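Local coordinates for protein 2-hydroxyisobutyryl-CoA synthetase (Aquincola tertiaricarbonis, PDB 6HDY) that belongs to the ANL clan of AMP-binding enzymes and pairs a large nucleotide-binding part with a smaller C-terminal domain, at residues 169-172 against 173-177; 180-183 against 184-188; 197-200 against 201-204; 222-225 against 226-230; 275-278 against 279-283. All blocks are in the same frame, centred on the assembly; numbering follows the deposited sequence.

Contact 1 (169-172 against 173-177). With 3HL ((3S)-3-hydroxybutanoic acid), chain B; 8LQ ([[(2~{R},3~{S},4~{R},5~{R})-5-(6-aminopurin-9-yl)-3,4-bis(oxidanyl)oxolan-2-yl]methoxy-oxidanyl-phosphoryl] (3~{S})-3-oxidanylbutanoate), chain C.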
# COMPACT_ATOMS: atom_id res chain seq x y z
N ALA A 169 -8.80 -0.31 3.73
CA ALA A 169 -7.98 -0.18 4.92
C ALA A 169 -7.36 -1.51 5.40
O ALA A 169 -7.62 -1.98 6.50
CB ALA A 169 -8.78 0.50 6.04
N ALA A 170 -6.57 -2.12 4.52
CA ALA A 170 -5.75 -3.31 4.79
C ALA A 170 -4.38 -2.96 4.21
O ALA A 170 -4.30 -2.08 3.35
CB ALA A 170 -6.35 -4.54 4.12
N VAL A 171 -3.31 -3.57 4.74
CA VAL A 171 -1.93 -3.30 4.36
C VAL A 171 -1.70 -3.56 2.85
O VAL A 171 -2.13 -4.57 2.31
CB VAL A 171 -0.89 -4.03 5.29
CG1 VAL A 171 -1.05 -5.55 5.25
CG2 VAL A 171 0.55 -3.64 4.95
N PHE A 172 -1.05 -2.61 2.18
CA PHE A 172 -0.73 -2.72 0.76
C PHE A 172 0.72 -3.13 0.65
O PHE A 172 1.62 -2.31 0.82
CB PHE A 172 -1.00 -1.41 0.02
CG PHE A 172 -2.45 -1.18 -0.31
CD1 PHE A 172 -2.99 -1.66 -1.49
CD2 PHE A 172 -3.27 -0.45 0.54
CE1 PHE A 172 -4.33 -1.44 -1.80
CE2 PHE A 172 -4.63 -0.26 0.26
CZ PHE A 172 -5.14 -0.75 -0.93
N SER A 173 0.93 -4.43 0.56
CA SER A 173 2.27 -5.00 0.53
C SER A 173 2.19 -6.33 -0.23
O SER A 173 1.54 -6.39 -1.27
CB SER A 173 2.77 -5.22 1.97
OG SER A 173 4.10 -5.71 1.99
N LEU A 174 2.80 -7.40 0.31
CA LEU A 174 2.76 -8.75 -0.24
C LEU A 174 1.33 -9.26 -0.27
O LEU A 174 0.93 -9.92 -1.22
CB LEU A 174 3.62 -9.68 0.64
CG LEU A 174 5.12 -9.51 0.55
CD1 LEU A 174 5.78 -10.43 1.51
CD2 LEU A 174 5.63 -9.77 -0.86
N TYR A 175 0.56 -8.92 0.77
CA TYR A 175 -0.83 -9.32 1.02
C TYR A 175 -1.82 -8.98 -0.12
O TYR A 175 -1.98 -7.81 -0.47
CB TYR A 175 -1.26 -8.72 2.36
CG TYR A 175 -2.65 -9.13 2.79
CD1 TYR A 175 -2.96 -10.47 3.03
CD2 TYR A 175 -3.65 -8.18 2.98
CE1 TYR A 175 -4.23 -10.85 3.45
CE2 TYR A 175 -4.92 -8.55 3.42
CZ TYR A 175 -5.21 -9.89 3.64
OH TYR A 175 -6.45 -10.28 4.07
N MET A 176 -2.53 -10.01 -0.64
CA MET A 176 -3.45 -9.85 -1.78
C MET A 176 -4.77 -9.16 -1.50
O MET A 176 -5.37 -8.62 -2.43
CB MET A 176 -3.73 -11.20 -2.47
CG MET A 176 -2.54 -11.75 -3.24
SD MET A 176 -1.99 -10.73 -4.61
CE MET A 176 -3.38 -10.78 -5.73
N GLY A 177 -5.24 -9.25 -0.25
CA GLY A 177 -6.51 -8.71 0.20
C GLY A 177 -6.76 -7.28 -0.20
O GLY A 177 -7.77 -6.98 -0.84
CA 3HL B . -6.99 -13.63 2.09
CB 3HL B . -6.12 -13.41 0.83
OG1 3HL B . -6.86 -13.02 -0.32
CG2 3HL B . -5.08 -12.35 1.05
C 3HL B . -8.43 -13.31 1.74
OA 3HL B . -8.73 -12.16 1.46
OB 3HL B . -9.24 -14.39 1.56
N9 8LQ C . -9.79 -16.63 5.66
C8 8LQ C . -9.74 -15.72 4.67
N7 8LQ C . -10.95 -15.19 4.52
C5 8LQ C . -11.77 -15.78 5.40
C6 8LQ C . -13.07 -15.61 5.73
N6 8LQ C . -13.78 -14.72 5.04
N1 8LQ C . -13.66 -16.33 6.70
C2 8LQ C . -12.93 -17.26 7.44
N3 8LQ C . -11.58 -17.38 7.14
C4 8LQ C . -11.04 -16.67 6.12
CAA 8LQ C . -6.42 -12.42 0.38
CAZ 8LQ C . -7.74 -12.60 1.17
OAE 8LQ C . -7.82 -11.61 2.20
CAL 8LQ C . -7.86 -13.99 1.82
CAS 8LQ C . -6.65 -14.28 2.72
OAC 8LQ C . -6.59 -13.78 3.84
OAQ 8LQ C . -5.65 -15.04 2.14
PBC 8LQ C . -4.46 -15.69 2.98
OAH 8LQ C . -3.65 -14.45 3.55
OAD 8LQ C . -3.62 -16.61 2.19
O5' 8LQ C . -5.18 -16.49 4.13
C5' 8LQ C . -6.18 -17.43 3.73
C4' 8LQ C . -6.79 -18.07 4.95
O4' 8LQ C . -7.39 -17.04 5.79
C3' 8LQ C . -7.91 -18.90 4.49
O3' 8LQ C . -7.43 -20.22 4.11
C2' 8LQ C . -8.78 -18.93 5.75
O2' 8LQ C . -8.21 -19.81 6.79
C1' 8LQ C . -8.69 -17.49 6.20
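V171 and Y175 make a local, buried contact in the loop that follows strand 165-168 and runs into helix 176-187. The two branches of V171 divide the work. CG2 lies 4.0 Å from S173 CB, while CG1 leans on Y175 at 4.3 Å from its CB. The Y175 ring is placed by a first torsion of -176°, which sets CG opposite the backbone N and sends the ring back along the loop. Its CE2 edge meets A170 CB at 4.3 Å, and the carbonyl V171 O lies in the ring plane, 4.0 Å from CD2. One face is covered from above by G177 N, 3.7 Å over the ring centre, where the helix begins. This is the beta-to-alpha connection of the parallel sheet, and it does here what such connections commonly do, lining a ligand pocket at the C-terminal ends of the parallel strands. The hydroxyl Y175 OH comes within 2.7 Å of OAE of 8LQ, a molecule whose position overlaps that of 3HL, so the two are best read as alternatives. F465 adds an edge-to-face contact to Y175. On the dimer side S173 OG is hydrogen-bonded to F195 O of the second subunit, against which F172 also packs, its ring edge-to-face with W179 of that chain.

Contact 2 (180-183 against 184-188); sequences GALA and GAERL
L182 and E186, one turn apart on helix 176-187, meet in the alpha-helical crossover of a beta-alpha-beta unit whose strands are 165-168 and 191-193. Tightness is concentrated on the backbone and the small residues. Four successive i to i+4 hydrogen bonds tie the segments together: the shortest, E186 N to L182 O at 2.9 Å, is also the straightest (165°), whereas G184 N reaches G180 O at 3.3 Å. G184 has no side chain, and with A181, A183 and A185 it keeps the helix slim, which lets neighbours come close. A183 rests on A148 of helix 141-157, and A185 lies on A192 of strand 191-193, with A185 CB only 3.5 Å from A181 O.

The looser side belongs to E186, a partly exposed residue. Its CG is anti to the carbonyl carbon (chi1 -73°), and the chain then runs extended, crossing L182 obliquely. The carboxylate thereby lies against a hydrocarbon branch, OE2 being 3.6 Å from L182 CD1, a contact that offers it no polar satisfaction. That comes from elsewhere: OE2 is hydrogen-bonded to H123 NE2 of the second subunit. R187 likewise belongs to its surroundings, since its chain bends at chi2 and carries the guanidinium group off to N149 and to the carbonyl of Y25. What R187 gives to the preceding turn is its aliphatic root, with CB 3.5 Å from A183 O.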
# COMPACT_ATOMS: atom_id res chain seq x y z
N GLY A 180 -6.68 -6.66 -4.08
CA GLY A 180 -7.90 -7.21 -4.67
C GLY A 180 -9.12 -6.34 -4.49
O GLY A 180 -9.90 -6.18 -5.43
N ALA A 181 -9.29 -5.73 -3.31
CA ALA A 181 -10.42 -4.83 -3.06
C ALA A 181 -10.23 -3.52 -3.83
O ALA A 181 -11.21 -2.96 -4.35
CB ALA A 181 -10.59 -4.56 -1.57
N LEU A 182 -8.98 -3.04 -3.90
CA LEU A 182 -8.66 -1.83 -4.65
C LEU A 182 -8.97 -2.00 -6.17
O LEU A 182 -9.57 -1.10 -6.77
CB LEU A 182 -7.18 -1.46 -4.43
CG LEU A 182 -6.59 -0.40 -5.36
CD1 LEU A 182 -7.24 0.96 -5.13
CD2 LEU A 182 -5.11 -0.33 -5.20
N ALA A 183 -8.54 -3.14 -6.77
CA ALA A 183 -8.74 -3.44 -8.20
C ALA A 183 -10.22 -3.50 -8.55
O ALA A 183 -10.61 -3.06 -9.62
CB ALA A 183 -8.03 -4.73 -8.60
N GLY A 184 -11.04 -4.02 -7.64
CA GLY A 184 -12.49 -4.11 -7.79
C GLY A 184 -13.13 -2.75 -7.71
O GLY A 184 -13.97 -2.42 -8.54
N ALA A 185 -12.69 -1.92 -6.75
CA ALA A 185 -13.17 -0.54 -6.58
C ALA A 185 -12.85 0.30 -7.82
O ALA A 185 -13.73 1.00 -8.32
CB ALA A 185 -12.55 0.08 -5.33
N GLU A 186 -11.62 0.18 -8.35
CA GLU A 186 -11.16 0.87 -9.57
C GLU A 186 -12.06 0.49 -10.77
O GLU A 186 -12.56 1.38 -11.46
CB GLU A 186 -9.69 0.51 -9.88
CG GLU A 186 -8.65 1.16 -8.94
CD GLU A 186 -7.20 0.73 -9.10
OE1 GLU A 186 -6.92 -0.28 -9.79
OE2 GLU A 186 -6.32 1.41 -8.53
N ARG A 187 -12.25 -0.83 -11.00
CA ARG A 187 -13.08 -1.33 -12.12
C ARG A 187 -14.58 -0.97 -11.94
O ARG A 187 -15.28 -0.68 -12.92
CB ARG A 187 -12.87 -2.85 -12.31
CG ARG A 187 -13.69 -3.49 -13.46
CD ARG A 187 -13.49 -2.80 -14.81
NE ARG A 187 -14.40 -3.33 -15.83
CZ ARG A 187 -15.62 -2.86 -16.08
NH1 ARG A 187 -16.37 -3.43 -17.01
NH2 ARG A 187 -16.11 -1.84 -15.39
N LEU A 188 -15.05 -0.93 -10.68
CA LEU A 188 -16.44 -0.57 -10.36
C LEU A 188 -16.72 0.93 -10.65
O LEU A 188 -17.88 1.35 -10.62
CB LEU A 188 -16.73 -0.91 -8.87
CG LEU A 188 -18.17 -0.71 -8.33
CD1 LEU A 188 -19.24 -1.35 -9.25
CD2 LEU A 188 -18.25 -1.22 -6.91

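Contact 3 (197-200 against 201-204); sequences AGAP and GMSA. With SO4 (sulfate ion), chain F.
With chi1 at -83° and the rest of its chain extended (chi2 -171°, chi3 166°), M202 reaches back alongside A199 along the loop that leads into its own helix. The sulfur is thus laid against the backbone, M202 SD being 3.6 Å from the carbonyl carbon A197 C, and the amide A199 N points at M202 SD in a weak hydrogen bond of 3.5 Å. Beyond the sulfur, the methyl CE settles against A199 CB at 3.8 Å, so one thioether serves both a polar and an apolar partner.

The backbone between these residues is a type II beta turn from A199 to M202, closed by a hydrogen bond from M202 N to A199 O at 3.2 Å. G201, third in the turn and N-cap of the helix, has a positive phi, a conformation that suits glycine. Its amide is turned outward to a sulfate ion, bonding O3 at 2.8 Å and O2 at 3.2 Å. The anion probably came from the crystallisation liquor, and the partial positive charge of a helix start may favour its presence there.

Turn and side chain together form the entry to helix 202-213 after strand 191-193. A197 and G198 adjoin D464, and A199 and P200 pack on G198 of the second subunit, while M202 touches F195 of its own chain and V171 of the second subunit, and S203 faces L228 and V231 of helix 222-234.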
# COMPACT_ATOMS: atom_id res chain seq x y z
N ALA A 197 -3.02 0.16 5.85
CA ALA A 197 -2.90 -0.19 7.27
C ALA A 197 -1.47 -0.61 7.54
O ALA A 197 -0.69 -0.72 6.60
CB ALA A 197 -3.86 -1.34 7.61
N GLY A 198 -1.13 -0.80 8.81
CA GLY A 198 0.17 -1.32 9.21
C GLY A 198 1.09 -0.42 9.99
O GLY A 198 1.89 -0.91 10.80
N ALA A 199 1.03 0.90 9.73
CA ALA A 199 1.94 1.84 10.38
C ALA A 199 1.37 2.47 11.64
O ALA A 199 0.17 2.76 11.67
CB ALA A 199 2.40 2.92 9.40
N PRO A 200 2.19 2.68 12.70
CA PRO A 200 1.67 3.34 13.91
C PRO A 200 1.25 4.78 13.58
O PRO A 200 1.91 5.45 12.78
CB PRO A 200 2.84 3.30 14.90
CG PRO A 200 4.07 3.12 14.05
CD PRO A 200 3.63 2.35 12.84
N GLY A 201 0.11 5.18 14.13
CA GLY A 201 -0.45 6.50 13.90
C GLY A 201 -1.50 6.52 12.81
O GLY A 201 -2.24 7.49 12.68
N MET A 202 -1.61 5.42 12.05
CA MET A 202 -2.57 5.33 10.93
C MET A 202 -4.03 5.35 11.34
O MET A 202 -4.83 6.03 10.69
CB MET A 202 -2.29 4.11 10.06
CG MET A 202 -1.22 4.34 9.03
SD MET A 202 -1.15 2.94 7.87
CE MET A 202 -0.16 3.65 6.62
N SER A 203 -4.40 4.56 12.37
CA SER A 203 -5.78 4.41 12.83
C SER A 203 -6.36 5.70 13.38
O SER A 203 -7.53 6.01 13.11
CB SER A 203 -5.86 3.29 13.87
OG SER A 203 -5.18 2.15 13.40
N ALA A 204 -5.55 6.47 14.13
CA ALA A 204 -5.99 7.75 14.68
C ALA A 204 -6.26 8.72 13.53
O ALA A 204 -7.26 9.42 13.57
CB ALA A 204 -4.94 8.32 15.63
S SO4 F . -1.52 2.48 15.84
O1 SO4 F . -1.02 1.11 15.73
O2 SO4 F . -0.55 3.27 16.58
O3 SO4 F . -1.71 3.02 14.49
O4 SO4 F . -2.81 2.47 16.54

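Contact 4 (222-225 against 226-230); sequences PSYA and IHLAE
I226 meets P222 one turn back on helix 222-234, its CD1 lying 3.5 Å from P222 O, while the accompanying backbone bond from I226 N to the same oxygen is weak. At H227 the helix is drawn together more firmly, N bonding to S223 O at 3.1 Å. CG of H227 stands anti to the backbone N (chi1 173°), which lays the imidazole beside Y224; CD2 comes up to the edge of the tyrosine ring, in its plane, 4.0 Å from CE1. L228 comes next with a hydrogen bond of 2.8 Å from N to Y224 O. Its CD1 touches the far end of the same tyrosine, 3.5 Å from OH and 3.8 Å from CZ, so that Y224 is braced by two successive residues. The hydroxyl has its polar partner in S203 OG. A229 N closes the series on A225 O at 3.2 Å, an oxygen that also receives Y268 OH. E230 turns OE2 to the edge of the H227 ring, in its plane, and forms a salt bridge with R462.

This helix is the crossover between parallel strands 217-220 and 246-249. P222 and A225 lie on F249 of the latter, I226 packs against V260 and I264 of helix 258-268, and L228 inserts among L206, V207 and L210 of helix 202-213.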
# COMPACT_ATOMS: atom_id res chain seq x y z
N PRO A 222 -12.23 -8.19 9.88
CA PRO A 222 -13.25 -7.93 10.93
C PRO A 222 -12.62 -7.42 12.22
O PRO A 222 -13.24 -6.61 12.90
CB PRO A 222 -13.94 -9.29 11.11
CG PRO A 222 -13.57 -10.10 9.91
CD PRO A 222 -12.23 -9.62 9.47
N SER A 223 -11.38 -7.86 12.54
CA SER A 223 -10.58 -7.44 13.71
C SER A 223 -10.28 -5.95 13.64
O SER A 223 -10.43 -5.26 14.64
CB SER A 223 -9.26 -8.19 13.78
OG SER A 223 -9.47 -9.54 14.14
N TYR A 224 -9.83 -5.47 12.47
CA TYR A 224 -9.52 -4.06 12.29
C TYR A 224 -10.72 -3.16 12.50
O TYR A 224 -10.59 -2.15 13.18
CB TYR A 224 -8.84 -3.75 10.95
CG TYR A 224 -8.27 -2.35 10.93
CD1 TYR A 224 -7.72 -1.77 12.07
CD2 TYR A 224 -8.27 -1.60 9.76
CE1 TYR A 224 -7.17 -0.50 12.05
CE2 TYR A 224 -7.75 -0.30 9.74
CZ TYR A 224 -7.19 0.24 10.88
OH TYR A 224 -6.66 1.50 10.87
N ALA A 225 -11.88 -3.52 11.93
CA ALA A 225 -13.11 -2.76 12.13
C ALA A 225 -13.42 -2.57 13.65
O ALA A 225 -13.72 -1.45 14.08
CB ALA A 225 -14.26 -3.47 11.44
N ILE A 226 -13.27 -3.62 14.47
CA ILE A 226 -13.47 -3.54 15.91
C ILE A 226 -12.46 -2.58 16.53
O ILE A 226 -12.87 -1.69 17.29
CB ILE A 226 -13.51 -4.95 16.62
CG1 ILE A 226 -14.83 -5.68 16.32
CG2 ILE A 226 -13.34 -4.82 18.16
CD1 ILE A 226 -14.65 -7.12 16.01
N HIS A 227 -11.16 -2.73 16.19
CA HIS A 227 -10.09 -1.88 16.74
C HIS A 227 -10.29 -0.41 16.40
O HIS A 227 -10.10 0.46 17.26
CB HIS A 227 -8.70 -2.39 16.33
CG HIS A 227 -7.58 -1.47 16.71
ND1 HIS A 227 -7.45 -0.97 18.00
CD2 HIS A 227 -6.55 -0.99 15.96
CE1 HIS A 227 -6.36 -0.21 17.99
NE2 HIS A 227 -5.79 -0.19 16.79
N LEU A 228 -10.71 -0.14 15.15
CA LEU A 228 -10.98 1.20 14.64
C LEU A 228 -12.11 1.92 15.40
O LEU A 228 -12.01 3.14 15.59
CB LEU A 228 -11.24 1.13 13.12
CG LEU A 228 -10.96 2.38 12.31
CD1 LEU A 228 -9.51 2.82 12.44
CD2 LEU A 228 -11.32 2.15 10.86
N ALA A 229 -13.15 1.19 15.88
CA ALA A 229 -14.26 1.79 16.67
C ALA A 229 -13.76 2.26 18.05
O ALA A 229 -14.20 3.30 18.54
CB ALA A 229 -15.41 0.80 16.82
N GLU A 230 -12.80 1.51 18.65
CA GLU A 230 -12.19 1.85 19.94
C GLU A 230 -11.33 3.06 19.71
O GLU A 230 -11.35 3.97 20.53
CB GLU A 230 -11.32 0.71 20.49
CG GLU A 230 -12.06 -0.58 20.79
CD GLU A 230 -11.15 -1.76 21.04
OE1 GLU A 230 -11.60 -2.71 21.72
OE2 GLU A 230 -10.00 -1.75 20.55

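Contact 5 (275-278 against 279-283); sequences CGSM and AEMSP. With 8LQ ([[(2~{R},3~{S},4~{R},5~{R})-5-(6-aminopurin-9-yl)-3,4-bis(oxidanyl)oxolan-2-yl]methoxy-oxidanyl-phosphoryl] (3~{S})-3-oxidanylbutanoate), chain C; 3HL ((3S)-3-hydroxybutanoic acid), chain B.
M278 and M281 run alongside each other, three residues apart round a turn. M278 has CG anti to the carbonyl carbon and chi2 extended, and only at chi3, -98°, does it bend, bringing its methyl CE to 3.6 Å from M281 CG. M281 has CG beside its backbone N (chi1 -63°), where it meets that methyl, and its chain then bends at chi2. S277 holds OG between its backbone N and carbonyl carbon (chi1 52°), 3.4 Å from M281 CB, where N286 and the F284 carbonyl take it up. E280 also bends at chi2, which places OE1 3.7 Å from M278 CB. In the backbone, M281 N makes a weak hydrogen bond of 3.1 Å to M278 O. A type I turn from A279 follows: both OG (3.0 Å) and N (3.2 Å) of S282 approach A279 O from one face, holding the serine before its cis peptide to P283. On the ligand side, the adenine N6 of 8LQ bonds to C275 O at 2.8 Å, and the main chain from G276 to A279 passes along both ligands. A loop leaving the last strand of a parallel sheet to skirt the nucleotide is typical of AMP-binding pockets in the ANL clan.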
# COMPACT_ATOMS: atom_id res chain seq x y z
N CYS A 275 -16.52 -12.15 2.73
CA CYS A 275 -15.91 -12.59 1.48
C CYS A 275 -14.52 -13.17 1.77
O CYS A 275 -14.01 -12.99 2.87
CB CYS A 275 -15.86 -11.49 0.41
SG CYS A 275 -14.72 -10.13 0.75
N GLY A 276 -13.94 -13.84 0.78
CA GLY A 276 -12.57 -14.30 0.89
C GLY A 276 -12.32 -15.78 1.00
O GLY A 276 -12.79 -16.43 1.94
N SER A 277 -11.53 -16.30 0.06
CA SER A 277 -11.05 -17.68 0.04
C SER A 277 -9.59 -17.62 0.49
O SER A 277 -9.32 -17.56 1.69
CB SER A 277 -11.20 -18.30 -1.35
OG SER A 277 -10.63 -17.48 -2.37
N MET A 278 -8.65 -17.55 -0.48
CA MET A 278 -7.21 -17.54 -0.28
C MET A 278 -6.56 -16.58 -1.24
O MET A 278 -7.14 -16.27 -2.27
CB MET A 278 -6.63 -18.94 -0.52
CG MET A 278 -7.38 -20.05 0.22
SD MET A 278 -6.69 -21.66 -0.17
CE MET A 278 -7.65 -22.11 -1.20
N ALA A 279 -5.34 -16.13 -0.92
CA ALA A 279 -4.52 -15.24 -1.73
C ALA A 279 -4.11 -15.94 -3.02
O ALA A 279 -4.05 -15.30 -4.08
CB ALA A 279 -3.28 -14.83 -0.93
N GLU A 280 -3.83 -17.26 -2.94
CA GLU A 280 -3.45 -18.10 -4.10
C GLU A 280 -4.64 -18.15 -5.04
O GLU A 280 -4.47 -18.33 -6.24
CB GLU A 280 -3.14 -19.55 -3.67
CG GLU A 280 -1.87 -19.78 -2.87
CD GLU A 280 -1.93 -19.42 -1.39
OE1 GLU A 280 -3.00 -18.98 -0.91
OE2 GLU A 280 -0.89 -19.56 -0.71
N MET A 281 -5.85 -17.96 -4.49
CA MET A 281 -7.12 -18.00 -5.21
C MET A 281 -7.67 -16.63 -5.63
O MET A 281 -8.88 -16.55 -5.89
CB MET A 281 -8.18 -18.78 -4.41
CG MET A 281 -7.81 -20.22 -4.22
SD MET A 281 -7.40 -20.95 -5.81
CE MET A 281 -7.10 -22.39 -5.33
N SER A 282 -6.82 -15.57 -5.74
CA SER A 282 -7.34 -14.28 -6.23
C SER A 282 -7.88 -14.54 -7.64
O SER A 282 -7.22 -15.26 -8.38
CB SER A 282 -6.26 -13.21 -6.28
OG SER A 282 -5.70 -13.02 -5.00
N PRO A 283 -9.10 -14.10 -8.02
CA PRO A 283 -10.06 -13.27 -7.28
C PRO A 283 -10.64 -14.00 -6.05
O PRO A 283 -11.46 -14.92 -6.18
CB PRO A 283 -11.10 -12.90 -8.36
CG PRO A 283 -11.05 -14.05 -9.34
CD PRO A 283 -9.59 -14.44 -9.37
N9 8LQ C . -9.79 -16.63 5.66
C8 8LQ C . -9.74 -15.72 4.67
N7 8LQ C . -10.95 -15.19 4.52
C5 8LQ C . -11.77 -15.78 5.40
C6 8LQ C . -13.07 -15.61 5.73
N6 8LQ C . -13.78 -14.72 5.04
N1 8LQ C . -13.66 -16.33 6.70
C2 8LQ C . -12.93 -17.26 7.44
N3 8LQ C . -11.58 -17.38 7.14
C4 8LQ C . -11.04 -16.67 6.12
CAA 8LQ C . -6.42 -12.42 0.38
CAZ 8LQ C . -7.74 -12.60 1.17
OAE 8LQ C . -7.82 -11.61 2.20
CAL 8LQ C . -7.86 -13.99 1.82
CAS 8LQ C . -6.65 -14.28 2.72
OAC 8LQ C . -6.59 -13.78 3.84
OAQ 8LQ C . -5.65 -15.04 2.14
PBC 8LQ C . -4.46 -15.69 2.98
OAH 8LQ C . -3.65 -14.45 3.55
OAD 8LQ C . -3.62 -16.61 2.19
O5' 8LQ C . -5.18 -16.49 4.13
C5' 8LQ C . -6.18 -17.43 3.73
C4' 8LQ C . -6.79 -18.07 4.95
O4' 8LQ C . -7.39 -17.04 5.79
C3' 8LQ C . -7.91 -18.90 4.49
O3' 8LQ C . -7.43 -20.22 4.11
C2' 8LQ C . -8.78 -18.93 5.75
O2' 8LQ C . -8.21 -19.81 6.79
C1' 8LQ C . -8.69 -17.49 6.20
CA 3HL B . -6.99 -13.63 2.09
CB 3HL B . -6.12 -13.41 0.83
OG1 3HL B . -6.86 -13.02 -0.32
CG2 3HL B . -5.08 -12.35 1.05
C 3HL B . -8.43 -13.31 1.74
OA 3HL B . -8.73 -12.16 1.46
OB 3HL B . -9.24 -14.39 1.56

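In chain order the five contacts run from contact 1 to contact 5, all within the AMP-binding region of the chain and around one parallel sheet of five strands. Contacts 1 and 2 share helix 176-187, with centres about 13 Å apart, and touch through F172 and L182. Contacts 3 and 4, about 12 Å apart between centres, belong to neighbouring helices, 202-213 and 222-234. Contact 1 is the hub: it also touches contacts 3, 4 and 5, the last through M176 against A279 and S282. Contacts 1 and 5 both line the pocket of 3HL and 8LQ, whereas contacts 1, 2 and 3 reach the second subunit, so pocket and dimer interface adjoin the same loop.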